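Local coordinates for protein uricase (Arthrobacter globiformis, PDB 2YZC) that catalyses the oxidation of uric acid by molecular oxygen to 5-hydroxyisourate, the step that leads on to allantoin, at residues G59-A62 / H63-A66; A66-T69 / Q70-V74. One frame throughout, in Å; residues are numbered along the deposited sequence.

Contact 1: residues G59-A62 / H63-A66. With 1AL (allantoate ion), chain L.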
ATOM      1  N   GLY A  59      -2.067 -23.486  27.243  1.00 30.10           N
ATOM      2  CA  GLY A  59      -3.252 -23.247  26.437  1.00 29.87           C
ATOM      3  C   GLY A  59      -4.516 -23.157  27.277  1.00 29.43           C
ATOM      4  O   GLY A  59      -5.617 -23.373  26.772  1.00 31.16           O
ATOM      5  N   ASP A  60      -4.353 -22.851  28.563  1.00 28.22           N
ATOM      6  CA  ASP A  60      -5.481 -22.708  29.484  1.00 27.09           C
ATOM      7  C   ASP A  60      -6.043 -21.299  29.287  1.00 23.99           C
ATOM      8  O   ASP A  60      -5.391 -20.319  29.632  1.00 21.78           O
ATOM      9  CB  ASP A  60      -4.997 -22.888  30.926  1.00 28.18           C
ATOM     10  CG  ASP A  60      -6.113 -22.753  31.940  1.00 32.03           C
ATOM     11  OD1 ASP A  60      -7.278 -22.531  31.538  1.00 32.36           O
ATOM     12  OD2 ASP A  60      -5.819 -22.868  33.148  1.00 34.34           O
ATOM     13  N   ASN A  61      -7.256 -21.203  28.749  1.00 23.62           N
ATOM     14  CA  ASN A  61      -7.863 -19.903  28.463  1.00 23.61           C
ATOM     15  C   ASN A  61      -8.760 -19.266  29.524  1.00 24.32           C
ATOM     16  O   ASN A  61      -9.492 -18.322  29.221  1.00 20.52           O
ATOM     17  CB  ASN A  61      -8.633 -19.986  27.143  1.00 25.24           C
ATOM     18  CG  ASN A  61      -7.733 -20.324  25.971  1.00 24.50           C
ATOM     19  OD1 ASN A  61      -6.718 -19.660  25.750  1.00 27.15           O
ATOM     20  ND2 ASN A  61      -8.096 -21.357  25.215  1.00 22.46           N
ATOM     21  N   ALA A  62      -8.698 -19.758  30.757  1.00 24.34           N
ATOM     22  CA  ALA A  62      -9.522 -19.211  31.836  1.00 25.68           C
ATOM     23  C   ALA A  62      -9.354 -17.698  32.021  1.00 25.29           C
ATOM     24  O   ALA A  62     -10.317 -16.995  32.328  1.00 26.47           O
ATOM     25  CB  ALA A  62      -9.212 -19.933  33.152  1.00 25.34           C
ATOM     26  N   HIS A  63      -8.133 -17.201  31.840  1.00 24.29           N
ATOM     27  CA  HIS A  63      -7.850 -15.775  31.997  1.00 24.56           C
ATOM     28  C   HIS A  63      -7.963 -14.980  30.699  1.00 24.27           C
ATOM     29  O   HIS A  63      -7.876 -13.756  30.713  1.00 23.04           O
ATOM     30  CB  HIS A  63      -6.429 -15.568  32.538  1.00 26.30           C
ATOM     31  CG  HIS A  63      -6.245 -16.000  33.959  1.00 26.39           C
ATOM     32  ND1 HIS A  63      -7.252 -16.578  34.702  1.00 29.48           N
ATOM     33  CD2 HIS A  63      -5.167 -15.931  34.775  1.00 27.70           C
ATOM     34  CE1 HIS A  63      -6.802 -16.848  35.915  1.00 27.83           C
ATOM     35  NE2 HIS A  63      -5.540 -16.465  35.986  1.00 30.35           N
ATOM     36  N   VAL A  64      -8.158 -15.670  29.582  1.00 22.31           N
ATOM     37  CA  VAL A  64      -8.203 -14.994  28.292  1.00 22.54           C
ATOM     38  C   VAL A  64      -9.532 -14.392  27.850  1.00 23.63           C
ATOM     39  O   VAL A  64     -10.366 -15.066  27.241  1.00 24.27           O
ATOM     40  CB  VAL A  64      -7.692 -15.929  27.169  1.00 22.69           C
ATOM     41  CG1 VAL A  64      -7.621 -15.175  25.845  1.00 24.16           C
ATOM     42  CG2 VAL A  64      -6.322 -16.473  27.533  1.00 22.02           C
ATOM     43  N   VAL A  65      -9.721 -13.115  28.166  1.00 22.16           N
ATOM     44  CA  VAL A  65     -10.916 -12.401  27.744  1.00 22.40           C
ATOM     45  C   VAL A  65     -10.783 -12.384  26.219  1.00 21.72           C
ATOM     46  O   VAL A  65      -9.874 -11.748  25.677  1.00 20.42           O
ATOM     47  CB  VAL A  65     -10.913 -10.956  28.280  1.00 22.43           C
ATOM     48  CG1 VAL A  65     -12.081 -10.180  27.697  1.00 24.68           C
ATOM     49  CG2 VAL A  65     -10.995 -10.968  29.813  1.00 24.03           C
ATOM     50  N   ALA A  66     -11.675 -13.095  25.539  1.00 21.24           N
ATOM     51  CA  ALA A  66     -11.632 -13.200  24.085  1.00 20.15           C
ATOM     52  C   ALA A  66     -11.413 -11.873  23.365  1.00 19.79           C
ATOM     53  O   ALA A  66     -11.950 -10.843  23.766  1.00 17.74           O
ATOM     54  CB  ALA A  66     -12.913 -13.854  23.579  1.00 19.72           C
TER
HETATM   55  C1  1AL L 304      -6.914 -16.730  20.440  1.00 45.51           C
HETATM   56  O2  1AL L 304      -6.334 -17.827  20.482  1.00 37.64           O
HETATM   57  N3  1AL L 304      -6.720 -15.761  21.378  1.00 45.14           N
HETATM   58  N4  1AL L 304      -7.771 -16.584  19.354  1.00 46.42           N
HETATM   59  C5  1AL L 304      -7.916 -14.104  18.438  1.00 46.93           C
HETATM   60  O6  1AL L 304      -6.788 -13.728  18.819  1.00 50.03           O
HETATM   61  O7  1AL L 304      -8.698 -13.449  17.734  1.00 49.05           O
HETATM   62  C8  1AL L 304      -8.505 -15.345  19.154  1.00 44.87           C
HETATM   63  C9  1AL L 304     -10.507 -14.594  20.368  1.00 42.80           C
HETATM   64  O10 1AL L 304     -11.607 -14.063  20.095  1.00 37.22           O
HETATM   65  N11 1AL L 304      -9.830 -14.332  21.530  1.00 42.21           N
HETATM   66  N12 1AL L 304      -9.905 -15.477  19.533  1.00 44.66           N
HETATM   67  O   HOH W   1      -5.830 -18.762  31.715  1.00 29.03           O
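Asn-61 and Val-64 close a tight turn in the loop between helices 53-57 and 67-78, and the backbone bond that pins it runs from Val-64 N to Asn-61 O at 3.0 Å, with an N-H...O angle of 147°. A second polar link lies just upstream: the N-H of Ala-62 meets Asp-60 OD1 at 3.2 Å, from above the plane of the carboxylate. One ordered water ties the two halves together, donating to Asp-60 O at 2.6 Å and accepting from His-63 N at 2.8 Å. On the Asn-61 side chain, ND2 is gripped twice, by the carbonyl oxygens of Leu-220 and His-164 of the second subunit, two bonds that would hold the amide's rotation.

The bond from Ala-62 N to Asp-60 OD1 makes an Asx turn, which runs into a type I beta turn formed by the backbone from Asn-61 to Val-64, with Ala-62 and His-63 at its corner.

The apolar part is small. Val-64 has CG2 anti to its carbonyl carbon, beside the backbone N, which lays this methyl against the Asn-61 side chain, 3.7 Å from OD1. Within the model that buried amide oxygen finds no hydrogen-bond partner.

The ring contacts belong to His-63. At the corner its ring meets the peptide before it edge-on, ND1 lying 3.6 Å from Ala-62 C, while the ring also stacks with Trp-102. Farther along, the chain reaches the allantoate, where Ala-66 CA lies 3.3 Å from N11 of the ligand.

Contact 2: residues A66-T69 / Q70-V74. With 1AL (allantoate ion), chain L.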
ATOM      1  N   ALA A  66     -11.675 -13.095  25.539  1.00 21.24           N
ATOM      2  CA  ALA A  66     -11.632 -13.200  24.085  1.00 20.15           C
ATOM      3  C   ALA A  66     -11.413 -11.873  23.365  1.00 19.79           C
ATOM      4  O   ALA A  66     -11.950 -10.843  23.766  1.00 17.74           O
ATOM      5  CB  ALA A  66     -12.913 -13.854  23.579  1.00 19.72           C
ATOM      6  N   THR A  67     -10.618 -11.895  22.298  1.00 18.81           N
ATOM      7  CA  THR A  67     -10.392 -10.669  21.554  1.00 19.10           C
ATOM      8  C   THR A  67     -11.749 -10.272  20.973  1.00 19.38           C
ATOM      9  O   THR A  67     -12.046  -9.094  20.833  1.00 18.53           O
ATOM     10  CB  THR A  67      -9.332 -10.853  20.422  1.00 20.42           C
ATOM     11  OG1 THR A  67      -9.840 -11.724  19.404  1.00 21.48           O
ATOM     12  CG2 THR A  67      -8.038 -11.455  20.996  1.00 19.95           C
ATOM     13  N   ASP A  68     -12.585 -11.260  20.658  1.00 19.31           N
ATOM     14  CA  ASP A  68     -13.914 -10.975  20.114  1.00 19.24           C
ATOM     15  C   ASP A  68     -14.720 -10.167  21.133  1.00 19.94           C
ATOM     16  O   ASP A  68     -15.489  -9.281  20.769  1.00 18.37           O
ATOM     17  CB  ASP A  68     -14.669 -12.271  19.786  1.00 18.83           C
ATOM     18  CG  ASP A  68     -16.011 -12.011  19.103  1.00 21.40           C
ATOM     19  OD1 ASP A  68     -16.019 -11.732  17.886  1.00 24.16           O
ATOM     20  OD2 ASP A  68     -17.059 -12.069  19.780  1.00 24.86           O
ATOM     21  N   THR A  69     -14.548 -10.490  22.413  1.00 19.78           N
ATOM     22  CA  THR A  69     -15.252  -9.787  23.477  1.00 20.61           C
ATOM     23  C   THR A  69     -14.752  -8.353  23.587  1.00 19.46           C
ATOM     24  O   THR A  69     -15.529  -7.428  23.830  1.00 18.65           O
ATOM     25  CB  THR A  69     -15.052 -10.483  24.832  1.00 20.90           C
ATOM     26  OG1 THR A  69     -15.608 -11.800  24.771  1.00 20.64           O
ATOM     27  CG2 THR A  69     -15.737  -9.696  25.944  1.00 21.23           C
ATOM     28  N   GLN A  70     -13.447  -8.175  23.413  1.00 18.66           N
ATOM     29  CA  GLN A  70     -12.860  -6.847  23.473  1.00 18.82           C
ATOM     30  C   GLN A  70     -13.462  -6.008  22.357  1.00 17.86           C
ATOM     31  O   GLN A  70     -13.793  -4.840  22.557  1.00 18.78           O
ATOM     32  CB  GLN A  70     -11.339  -6.931  23.337  1.00 17.68           C
ATOM     33  CG  GLN A  70     -10.682  -7.599  24.548  1.00 18.55           C
ATOM     34  CD  GLN A  70      -9.176  -7.702  24.440  1.00 18.90           C
ATOM     35  OE1 GLN A  70      -8.492  -6.718  24.156  1.00 20.41           O
ATOM     36  NE2 GLN A  70      -8.646  -8.899  24.682  1.00 17.76           N
ATOM     37  N   LYS A  71     -13.617  -6.611  21.183  1.00 17.68           N
ATOM     38  CA  LYS A  71     -14.206  -5.908  20.049  1.00 17.51           C
ATOM     39  C   LYS A  71     -15.644  -5.492  20.360  1.00 16.14           C
ATOM     40  O   LYS A  71     -16.044  -4.364  20.079  1.00 16.47           O
ATOM     41  CB  LYS A  71     -14.197  -6.801  18.806  1.00 19.50           C
ATOM     42  CG  LYS A  71     -14.918  -6.186  17.615  1.00 22.03           C
ATOM     43  CD  LYS A  71     -15.236  -7.225  16.550  1.00 24.83           C
ATOM     44  CE  LYS A  71     -16.259  -8.239  17.056  1.00 25.43           C
ATOM     45  NZ  LYS A  71     -16.659  -9.197  15.988  1.00 29.55           N
ATOM     46  N   ASN A  72     -16.427  -6.408  20.925  1.00 17.13           N
ATOM     47  CA  ASN A  72     -17.817  -6.103  21.266  1.00 16.91           C
ATOM     48  C   ASN A  72     -17.902  -4.950  22.261  1.00 17.50           C
ATOM     49  O   ASN A  72     -18.793  -4.104  22.173  1.00 17.14           O
ATOM     50  CB  ASN A  72     -18.517  -7.324  21.878  1.00 18.27           C
ATOM     51  CG  ASN A  72     -18.741  -8.438  20.879  1.00 18.11           C
ATOM     52  OD1 ASN A  72     -18.799  -8.205  19.672  1.00 19.47           O
ATOM     53  ND2 ASN A  72     -18.895  -9.656  21.380  1.00 18.86           N
ATOM     54  N   THR A  73     -16.976  -4.928  23.213  1.00 16.48           N
ATOM     55  CA  THR A  73     -16.963  -3.891  24.237  1.00 18.97           C
ATOM     56  C   THR A  73     -16.754  -2.509  23.629  1.00 18.95           C
ATOM     57  O   THR A  73     -17.350  -1.531  24.080  1.00 19.14           O
ATOM     58  CB  THR A  73     -15.880  -4.182  25.291  1.00 18.62           C
ATOM     59  OG1 THR A  73     -16.075  -5.505  25.815  1.00 19.54           O
ATOM     60  CG2 THR A  73     -15.966  -3.184  26.432  1.00 19.11           C
ATOM     61  N   VAL A  74     -15.914  -2.432  22.599  1.00 19.82           N
ATOM     62  CA  VAL A  74     -15.662  -1.164  21.912  1.00 19.11           C
ATOM     63  C   VAL A  74     -16.965  -0.615  21.321  1.00 18.90           C
ATOM     64  O   VAL A  74     -17.296   0.560  21.494  1.00 18.51           O
ATOM     65  CB  VAL A  74     -14.634  -1.345  20.773  1.00 20.92           C
ATOM     66  CG1 VAL A  74     -14.540  -0.074  19.935  1.00 20.67           C
ATOM     67  CG2 VAL A  74     -13.273  -1.689  21.363  1.00 21.48           C
TER
HETATM   68  C1  1AL L 304      -6.914 -16.730  20.440  1.00 45.51           C
HETATM   69  O2  1AL L 304      -6.334 -17.827  20.482  1.00 37.64           O
HETATM   70  N3  1AL L 304      -6.720 -15.761  21.378  1.00 45.14           N
HETATM   71  N4  1AL L 304      -7.771 -16.584  19.354  1.00 46.42           N
HETATM   72  C5  1AL L 304      -7.916 -14.104  18.438  1.00 46.93           C
HETATM   73  O6  1AL L 304      -6.788 -13.728  18.819  1.00 50.03           O
HETATM   74  O7  1AL L 304      -8.698 -13.449  17.734  1.00 49.05           O
HETATM   75  C8  1AL L 304      -8.505 -15.345  19.154  1.00 44.87           C
HETATM   76  C9  1AL L 304     -10.507 -14.594  20.368  1.00 42.80           C
HETATM   77  O10 1AL L 304     -11.607 -14.063  20.095  1.00 37.22           O
HETATM   78  N11 1AL L 304      -9.830 -14.332  21.530  1.00 42.21           N
HETATM   79  N12 1AL L 304      -9.905 -15.477  19.533  1.00 44.66           N
HETATM   80  O   HOH W   2     -18.591 -10.444  17.978  1.00 30.81           O
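Asp-68 and Lys-71 both carry CG anti to the backbone N (chi1 -175° and 174°), and a bend at chi3 of the lysine curls its amine back to the carboxylate one turn earlier. Lys-71 NZ then meets Asp-68 OD1 in a salt bridge of 3.2 Å, coming from above the carboxylate plane. A water accepts from NZ at 3.0 Å and lies within bonding distance of Asn-72 OD1 and, weakly, Asp-68 OD2, which probably share its protons. The Asn-72 amide stands nearly perpendicular to the carboxylate, the planes 86° apart, and its ND2 is held by Tyr-171 O and Thr-173 OG1 of the second subunit. With an alanine at position Asp-68 the Lys-71 ammonium is likely to lose its acidic mate in this pair, and its bent chain to swing more freely.

Farther along the helix, Thr-69 O accepts twice from Thr-73, from OG1 at 2.8 Å and from N at 3.0 Å, the donors arriving on opposite faces of the carbonyl plane. Gln-70 lies extended beyond CG, its OE1 hydrogen-bonded to Ser-46 OG.

At the N-terminal end the ligand takes over. Thr-67 OG1 donates to allantoate O7 at 2.7 Å and is also hydrogen-bonded to Lys-22 NZ, while Asp-68 N donates to O10 at 3.0 Å. The backbone bond from Gln-70 N to Ala-66 O, 3.1 Å, starts the helical series, with Ala-66 as N-cap. This first turn of helix 67-78 is thus one wall of the uricase active site, where Thr-67 and Lys-22, with His-251 of the second subunit, probably make up the charge relay system.

Contact 1 leads straight into contact 2: the two share Ala-66, the last loop residue before helix 67-78, and their centres lie 13 Å apart. Besides the chain itself, a probable hydrogen bond from Gln-70 NE2 to Val-65 O, 3.3 Å, joins them, tying the helix back to the loop that precedes it. Both touch the allantoate, but unequally, since 59-66 brings only Ala-66 to it, whereas 66-74 supplies two hydrogen-bond donors. The second subunit completes the site with Leu-222 N, Arg-180 and His-251, and packs on both contacts. The pocket therefore sits at a subunit interface, with the turn and the helix start on one chain's side.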